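Local coordinates for uncharacterized protein (Clostridium leptum, PDB 4PW1) that is of unknown function but folds as a nine-stranded antiparallel beta sheet surrounded by alpha-helices, with DUF6836 family regions recognised in it, at residues B[27-30]-B[31-34]; B[74-77]-B[78-82]; B[134-137]-B[138-141]. All coordinates share one frame; numbering follows the deposited sequence.

All three contacts are local, each within one continuous run of chain, and none is wholly core. Interactions 1 and 2 adjoin, centres about 12 Å apart: W31 and P30 rest against F82. Interaction 3 lies apart on helix 122-141, its centre about 29 Å from that of interaction 1 and about 36 Å from that of interaction 2. In interaction 1 a cis-proline turn, packed with rings and with L28 and P30 buried, follows a strand that pairs with one of the second subunit. Interaction 2 sets buried S76, L80 and F82 against an exposed hairpin tip and a charged face. Interaction 3, the most surface-lying, combines helical hydrogen bonds with an aliphatic-aromatic contact.

Interaction 1 (B[27-30]-B[31-34]); sequences NLYP and WNLY
P30 and W31 lie side by side and point the same way, with P30 CD 4.2 Å from W31 CD1. The peptide bond before P30 is cis, and the N-H of W31 reaches back to L28 O over 2.8 Å, in the carbonyl plane and on a lone pair. With Y29 in the polyproline region and cis P30 in the bridge region, the turn is of type VIa. Because CG of Y29 is anti to its own N (chi1 174°), the ring folds over the proline, whose CB sits 3.6 Å above the ring centre. N32 returns from the following 3-10 segment, bringing OD1 to 3.4 Å from P30 CA, its amide plane 50° from the Y29 ring. L33 N then bonds P30 O at 2.8 Å, the donor 47° out of the carbonyl plane. Outside the turn, W31 meets the rings of Y109 and F82, Y29 OH bonds D103, and N27 ND2 bonds E25 of the second subunit, whose strand pairs with N27 and L28. The chemistry is consistent with a reversal held by the cis bond, the two backbone hydrogen bonds to L28 O and P30 O, and the proline-tyrosine contact, just after the strand that pairs with the second subunit.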
loop_
_atom_site.group_PDB
_atom_site.type_symbol
_atom_site.label_atom_id
_atom_site.label_comp_id
_atom_site.label_asym_id
_atom_site.label_seq_id
_atom_site.Cartn_x
_atom_site.Cartn_y
_atom_site.Cartn_z
ATOM N N ASN B 27 -2.209 2.942 0.108
ATOM C CA ASN B 27 -3.102 3.942 0.634
ATOM C C ASN B 27 -2.633 4.354 2.020
ATOM O O ASN B 27 -2.498 3.510 2.901
ATOM C CB ASN B 27 -4.511 3.393 0.815
ATOM C CG ASN B 27 -5.190 3.065 -0.492
ATOM O OD1 ASN B 27 -5.038 3.755 -1.480
ATOM N ND2 ASN B 27 -5.911 1.976 -0.508
ATOM N N LEU B 28 -2.431 5.635 2.214
ATOM C CA LEU B 28 -2.114 6.155 3.553
ATOM C C LEU B 28 -3.376 6.478 4.335
ATOM O O LEU B 28 -4.405 6.843 3.743
ATOM C CB LEU B 28 -1.251 7.402 3.410
ATOM C CG LEU B 28 0.042 7.206 2.620
ATOM C CD1 LEU B 28 0.820 8.518 2.614
ATOM C CD2 LEU B 28 0.866 6.071 3.195
ATOM N N TYR B 29 -3.311 6.279 5.634
ATOM C CA TYR B 29 -4.414 6.566 6.533
ATOM C C TYR B 29 -4.869 8.014 6.269
ATOM O O TYR B 29 -4.032 8.905 6.103
ATOM C CB TYR B 29 -4.010 6.328 7.997
ATOM C CG TYR B 29 -5.099 6.764 8.972
ATOM C CD1 TYR B 29 -6.139 5.886 9.340
ATOM C CD2 TYR B 29 -5.112 8.075 9.470
ATOM C CE1 TYR B 29 -7.139 6.280 10.206
ATOM C CE2 TYR B 29 -6.110 8.482 10.339
ATOM C CZ TYR B 29 -7.108 7.600 10.700
ATOM O OH TYR B 29 -8.103 8.050 11.492
ATOM N N PRO B 30 -6.186 8.243 6.163
ATOM C CA PRO B 30 -7.311 7.343 6.336
ATOM C C PRO B 30 -7.959 6.906 5.008
ATOM O O PRO B 30 -9.101 6.445 5.011
ATOM C CB PRO B 30 -8.306 8.211 7.127
ATOM C CG PRO B 30 -8.133 9.560 6.501
ATOM C CD PRO B 30 -6.650 9.641 6.121
ATOM N N TRP B 31 -7.228 7.006 3.910
ATOM C CA TRP B 31 -7.761 6.633 2.603
ATOM C C TRP B 31 -8.081 5.153 2.519
ATOM O O TRP B 31 -8.895 4.768 1.699
ATOM C CB TRP B 31 -6.860 7.115 1.458
ATOM C CG TRP B 31 -6.800 8.618 1.467
ATOM C CD1 TRP B 31 -5.860 9.395 2.051
ATOM C CD2 TRP B 31 -7.788 9.501 0.960
ATOM N NE1 TRP B 31 -6.167 10.719 1.874
ATOM C CE2 TRP B 31 -7.353 10.807 1.214
ATOM C CE3 TRP B 31 -9.005 9.315 0.305
ATOM C CZ2 TRP B 31 -8.102 11.917 0.867
ATOM C CZ3 TRP B 31 -9.725 10.424 -0.088
ATOM C CH2 TRP B 31 -9.270 11.699 0.196
ATOM N N ASN B 32 -7.524 4.345 3.402
ATOM C CA ASN B 32 -7.913 2.943 3.483
ATOM C C ASN B 32 -9.369 2.792 3.929
ATOM O O ASN B 32 -9.967 1.742 3.735
ATOM C CB ASN B 32 -7.003 2.170 4.447
ATOM C CG ASN B 32 -6.930 2.846 5.815
ATOM O OD1 ASN B 32 -6.678 4.055 5.915
ATOM N ND2 ASN B 32 -7.163 2.091 6.856
ATOM N N LEU B 33 -9.929 3.818 4.551
ATOM C CA LEU B 33 -11.302 3.743 5.049
ATOM C C LEU B 33 -12.284 4.386 4.099
ATOM O O LEU B 33 -13.465 4.350 4.344
ATOM C CB LEU B 33 -11.387 4.416 6.410
ATOM C CG LEU B 33 -10.461 3.804 7.469
ATOM C CD1 LEU B 33 -10.550 4.602 8.754
ATOM C CD2 LEU B 33 -10.797 2.338 7.752
ATOM N N TYR B 34 -11.789 4.974 3.006
ATOM C CA TYR B 34 -12.617 5.650 2.028
ATOM C C TYR B 34 -13.361 4.592 1.209
ATOM O O TYR B 34 -12.737 3.625 0.735
ATOM C CB TYR B 34 -11.729 6.473 1.116
ATOM C CG TYR B 34 -12.439 7.225 0.040
ATOM C CD1 TYR B 34 -12.994 8.481 0.299
ATOM C CD2 TYR B 34 -12.585 6.681 -1.238
ATOM C CE1 TYR B 34 -13.670 9.157 -0.674
ATOM C CE2 TYR B 34 -13.241 7.368 -2.214
ATOM C CZ TYR B 34 -13.786 8.600 -1.920
ATOM O OH TYR B 34 -14.475 9.295 -2.885
#

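Interaction 2 (B[74-77]-B[78-82]); sequences RYSG and QDLRF
This contact is the tip of a beta hairpin, strands 74-76 and 80-89, where S76 faces both D79 and L80 across a G1 beta bulge. S76 O receives the N-H of D79 at 2.8 Å. A weak bond runs from L80 N to S76 O at 3.4 Å, and S76 N in return bonds L80 O. D79 has positive phi and psi, the left-handed backbone expected at the first bulge position. The serine side chain joins in as well: with OG anti to the backbone N (chi1 163°) it accepts the N-H of Q78 at 2.9 Å, an ST turn that ties the loop to the end of the first strand. Further along, R74 and F82 form an antiparallel hydrogen-bonded pair, with R74 N to F82 O at 2.8 Å and F82 N to R74 O at 2.9 Å. On their face S76 CB meets the edge of the F82 ring, 4.2 Å from CE2. The other face carries the non-hydrogen-bonded pair Y75 and R81. Here Y75 CD1 stands 3.8 Å above the centre of the guanidinium, the two planes 72° apart, so the tyrosine presents its edge to the flat of the arginine. D79 OD1 lies in the guanidinium plane, 3.1 Å from R81 NH1, in a salt bridge, and E43 binds NE; two carboxylates would probably stabilise the positive charge and also fix the group's rotation. F82, meanwhile, packs against W31 and Y34. A two-residue G77-Q78 turn followed by a bulge is typical of the type I turn plus G1 bulge hairpin.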
loop_
_atom_site.group_PDB
_atom_site.type_symbol
_atom_site.label_atom_id
_atom_site.label_comp_id
_atom_site.label_asym_id
_atom_site.label_seq_id
_atom_site.Cartn_x
_atom_site.Cartn_y
_atom_site.Cartn_z
ATOM N N ARG B 74 -16.529 15.426 1.775
ATOM C CA ARG B 74 -17.491 14.335 1.802
ATOM C C ARG B 74 -17.364 13.621 3.122
ATOM O O ARG B 74 -16.248 13.320 3.578
ATOM C CB ARG B 74 -17.278 13.381 0.631
ATOM C CG ARG B 74 -17.507 14.056 -0.708
ATOM C CD ARG B 74 -17.737 13.081 -1.851
ATOM N NE ARG B 74 -16.528 12.350 -2.150
ATOM C CZ ARG B 74 -15.753 12.537 -3.218
ATOM N NH1 ARG B 74 -16.045 13.437 -4.154
ATOM N NH2 ARG B 74 -14.671 11.791 -3.357
ATOM N N TYR B 75 -18.515 13.425 3.758
ATOM C CA TYR B 75 -18.616 12.941 5.113
ATOM C C TYR B 75 -18.855 11.458 5.129
ATOM O O TYR B 75 -19.675 10.912 4.356
ATOM C CB TYR B 75 -19.801 13.657 5.809
ATOM C CG TYR B 75 -20.159 13.005 7.103
ATOM C CD1 TYR B 75 -19.422 13.256 8.249
ATOM C CD2 TYR B 75 -21.186 12.091 7.177
ATOM C CE1 TYR B 75 -19.722 12.631 9.450
ATOM C CE2 TYR B 75 -21.476 11.448 8.358
ATOM C CZ TYR B 75 -20.723 11.731 9.499
ATOM O OH TYR B 75 -21.039 11.114 10.666
ATOM N N SER B 76 -18.157 10.805 6.039
ATOM C CA SER B 76 -18.321 9.372 6.286
ATOM C C SER B 76 -18.878 9.121 7.659
ATOM O O SER B 76 -18.416 9.717 8.620
ATOM C CB SER B 76 -16.941 8.689 6.244
ATOM O OG SER B 76 -16.968 7.408 6.851
ATOM N N GLY B 77 -19.787 8.147 7.752
ATOM C CA GLY B 77 -20.328 7.718 9.013
ATOM C C GLY B 77 -19.322 7.103 9.959
ATOM O O GLY B 77 -19.617 6.902 11.108
ATOM N N GLN B 78 -18.105 6.865 9.507
ATOM C CA GLN B 78 -17.012 6.575 10.413
ATOM C C GLN B 78 -16.419 7.818 11.130
ATOM O O GLN B 78 -15.435 7.695 11.824
ATOM C CB GLN B 78 -15.923 5.851 9.643
ATOM C CG GLN B 78 -16.397 4.518 9.087
ATOM C CD GLN B 78 -15.320 3.836 8.259
ATOM O OE1 GLN B 78 -15.395 3.783 7.029
ATOM N NE2 GLN B 78 -14.284 3.362 8.928
ATOM N N ASP B 79 -17.038 8.985 10.990
ATOM C CA ASP B 79 -16.528 10.259 11.536
ATOM C C ASP B 79 -15.231 10.707 10.857
ATOM O O ASP B 79 -14.212 10.996 11.493
ATOM C CB ASP B 79 -16.406 10.246 13.065
ATOM C CG ASP B 79 -16.662 11.633 13.696
ATOM O OD1 ASP B 79 -17.124 12.610 13.027
ATOM O OD2 ASP B 79 -16.391 11.732 14.908
ATOM N N LEU B 80 -15.287 10.751 9.533
ATOM C CA LEU B 80 -14.169 11.173 8.709
ATOM C C LEU B 80 -14.745 12.165 7.749
ATOM O O LEU B 80 -15.902 12.041 7.342
ATOM C CB LEU B 80 -13.582 9.969 7.932
ATOM C CG LEU B 80 -13.063 8.834 8.818
ATOM C CD1 LEU B 80 -12.740 7.587 7.990
ATOM C CD2 LEU B 80 -11.841 9.275 9.574
ATOM N N ARG B 81 -13.925 13.115 7.355
ATOM C CA ARG B 81 -14.242 14.011 6.268
ATOM C C ARG B 81 -13.101 13.956 5.243
ATOM O O ARG B 81 -11.938 14.125 5.596
ATOM C CB ARG B 81 -14.416 15.421 6.851
ATOM C CG ARG B 81 -15.733 15.491 7.646
ATOM C CD ARG B 81 -15.674 16.479 8.759
ATOM N NE ARG B 81 -16.983 16.649 9.400
ATOM C CZ ARG B 81 -17.455 15.900 10.388
ATOM N NH1 ARG B 81 -16.806 14.820 10.835
ATOM N NH2 ARG B 81 -18.659 16.172 10.860
ATOM N N PHE B 82 -13.447 13.724 3.982
ATOM C CA PHE B 82 -12.495 13.605 2.920
ATOM C C PHE B 82 -12.687 14.683 1.877
ATOM O O PHE B 82 -13.793 14.901 1.391
ATOM C CB PHE B 82 -12.671 12.284 2.182
ATOM C CG PHE B 82 -12.419 11.055 2.995
ATOM C CD1 PHE B 82 -11.158 10.499 3.066
ATOM C CD2 PHE B 82 -13.469 10.401 3.641
ATOM C CE1 PHE B 82 -10.950 9.340 3.767
ATOM C CE2 PHE B 82 -13.256 9.219 4.313
ATOM C CZ PHE B 82 -11.995 8.700 4.392
#

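Interaction 3 (B[134-137]-B[138-141]); sequences EDWE and KFLS
L140 stands over one face of the W136 indole, one turn further along the same helix. Its CD1 lies 3.7 Å from the centroid of the six-membered ring and only 5° off the ring normal, which identifies a CH-pi contact, while CD2 comes to 3.9 Å from W136 NE1, beside the NE1-CE2 border of the indole. The first torsions bring the two together: W136 holds CG anti to the backbone N (chi1 -175°), sending the indole outward from the helix, and L140 has CG beside its own N (chi1 -62°), from where both methyls reach the ring. F139 touches more lightly, its CD2 4.5 Å from W136 CD1.

Beneath these side chains runs the helical backbone. L140 N bonds W136 O at 2.8 Å, the helical bond that places the two residues one turn apart, and K138 to E134, F139 to D135 and S141 to E137 repeat the same i to i-4 link. On the last turn S141 OG donates to K138 O at 2.8 Å, so the hydroxyl is turned back onto the helix and adds a side-chain bond to a carbonyl near its end.

The next shell positions the rings. W136 NE1 is bonded to V208 O, and its ring meets F213 edge-to-face and also meets F174, whereas the F139 ring meets those of F178 and W205. D135 has a salt bridge from OD1 to K131, and its OD2 accepts A173 N at the start of helix 173-190; E137 bonds Q133. F139 is buried against helices 173-190 and 198-210 while E134, E137, K138 and S141 are exposed: the pattern of an amphipathic alpha-helix, with W136-L140 an i, i+4 contact within it.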
loop_
_atom_site.group_PDB
_atom_site.type_symbol
_atom_site.label_atom_id
_atom_site.label_comp_id
_atom_site.label_asym_id
_atom_site.label_seq_id
_atom_site.Cartn_x
_atom_site.Cartn_y
_atom_site.Cartn_z
ATOM N N GLU B 134 20.408 13.917 5.675
ATOM C CA GLU B 134 21.206 15.012 6.205
ATOM C C GLU B 134 20.305 15.996 6.962
ATOM O O GLU B 134 20.633 16.423 8.048
ATOM C CB GLU B 134 21.987 15.729 5.067
ATOM C CG GLU B 134 23.203 14.964 4.538
ATOM C CD GLU B 134 23.703 15.438 3.162
ATOM O OE1 GLU B 134 23.153 16.403 2.577
ATOM O OE2 GLU B 134 24.667 14.832 2.651
ATOM N N ASP B 135 19.164 16.345 6.372
ATOM C CA ASP B 135 18.234 17.291 7.010
ATOM C C ASP B 135 17.747 16.692 8.347
ATOM O O ASP B 135 17.602 17.416 9.353
ATOM C CB ASP B 135 17.014 17.570 6.119
ATOM C CG ASP B 135 17.300 18.537 4.967
ATOM O OD1 ASP B 135 18.420 18.996 4.805
ATOM O OD2 ASP B 135 16.366 18.832 4.208
ATOM N N TRP B 136 17.481 15.385 8.332
ATOM C CA TRP B 136 16.966 14.683 9.490
ATOM C C TRP B 136 17.975 14.698 10.629
ATOM O O TRP B 136 17.605 14.893 11.795
ATOM C CB TRP B 136 16.571 13.238 9.147
ATOM C CG TRP B 136 15.906 12.491 10.286
ATOM C CD1 TRP B 136 14.772 12.868 10.944
ATOM C CD2 TRP B 136 16.290 11.232 10.870
ATOM N NE1 TRP B 136 14.444 11.963 11.900
ATOM C CE2 TRP B 136 15.361 10.950 11.890
ATOM C CE3 TRP B 136 17.336 10.335 10.643
ATOM C CZ2 TRP B 136 15.432 9.808 12.673
ATOM C CZ3 TRP B 136 17.412 9.190 11.422
ATOM C CH2 TRP B 136 16.465 8.934 12.430
ATOM N N GLU B 137 19.233 14.435 10.296
ATOM C CA GLU B 137 20.289 14.419 11.300
ATOM C C GLU B 137 20.474 15.807 11.880
ATOM O O GLU B 137 20.688 15.941 13.079
ATOM C CB GLU B 137 21.592 13.850 10.731
ATOM C CG GLU B 137 21.479 12.344 10.567
ATOM C CD GLU B 137 22.599 11.729 9.765
ATOM O OE1 GLU B 137 23.730 12.261 9.788
ATOM O OE2 GLU B 137 22.338 10.710 9.096
ATOM N N LYS B 138 20.373 16.831 11.042
ATOM C CA LYS B 138 20.457 18.197 11.541
ATOM C C LYS B 138 19.280 18.454 12.510
ATOM O O LYS B 138 19.466 18.990 13.591
ATOM C CB LYS B 138 20.468 19.201 10.388
ATOM C CG LYS B 138 20.536 20.662 10.826
ATOM C CD LYS B 138 21.694 20.925 11.803
ATOM C CE LYS B 138 21.934 22.411 12.038
ATOM N NZ LYS B 138 20.705 23.088 12.541
ATOM N N PHE B 139 18.077 18.049 12.114
ATOM C CA PHE B 139 16.928 18.165 12.991
ATOM C C PHE B 139 17.153 17.447 14.322
ATOM O O PHE B 139 16.886 18.030 15.384
ATOM C CB PHE B 139 15.649 17.674 12.306
ATOM C CG PHE B 139 14.469 17.533 13.232
ATOM C CD1 PHE B 139 13.702 18.634 13.572
ATOM C CD2 PHE B 139 14.128 16.312 13.751
ATOM C CE1 PHE B 139 12.618 18.518 14.428
ATOM C CE2 PHE B 139 13.043 16.181 14.593
ATOM C CZ PHE B 139 12.283 17.289 14.939
ATOM N N LEU B 140 17.639 16.208 14.280
ATOM C CA LEU B 140 17.884 15.480 15.522
ATOM C C LEU B 140 18.880 16.197 16.434
ATOM O O LEU B 140 18.717 16.184 17.654
ATOM C CB LEU B 140 18.385 14.067 15.290
ATOM C CG LEU B 140 17.478 13.094 14.552
ATOM C CD1 LEU B 140 18.242 11.787 14.328
ATOM C CD2 LEU B 140 16.164 12.854 15.280
ATOM N N SER B 141 19.883 16.848 15.859
ATOM C CA SER B 141 20.849 17.588 16.676
ATOM C C SER B 141 20.280 18.917 17.185
ATOM O O SER B 141 20.773 19.444 18.168
ATOM C CB SER B 141 22.146 17.875 15.890
ATOM O OG SER B 141 21.919 18.949 14.975
#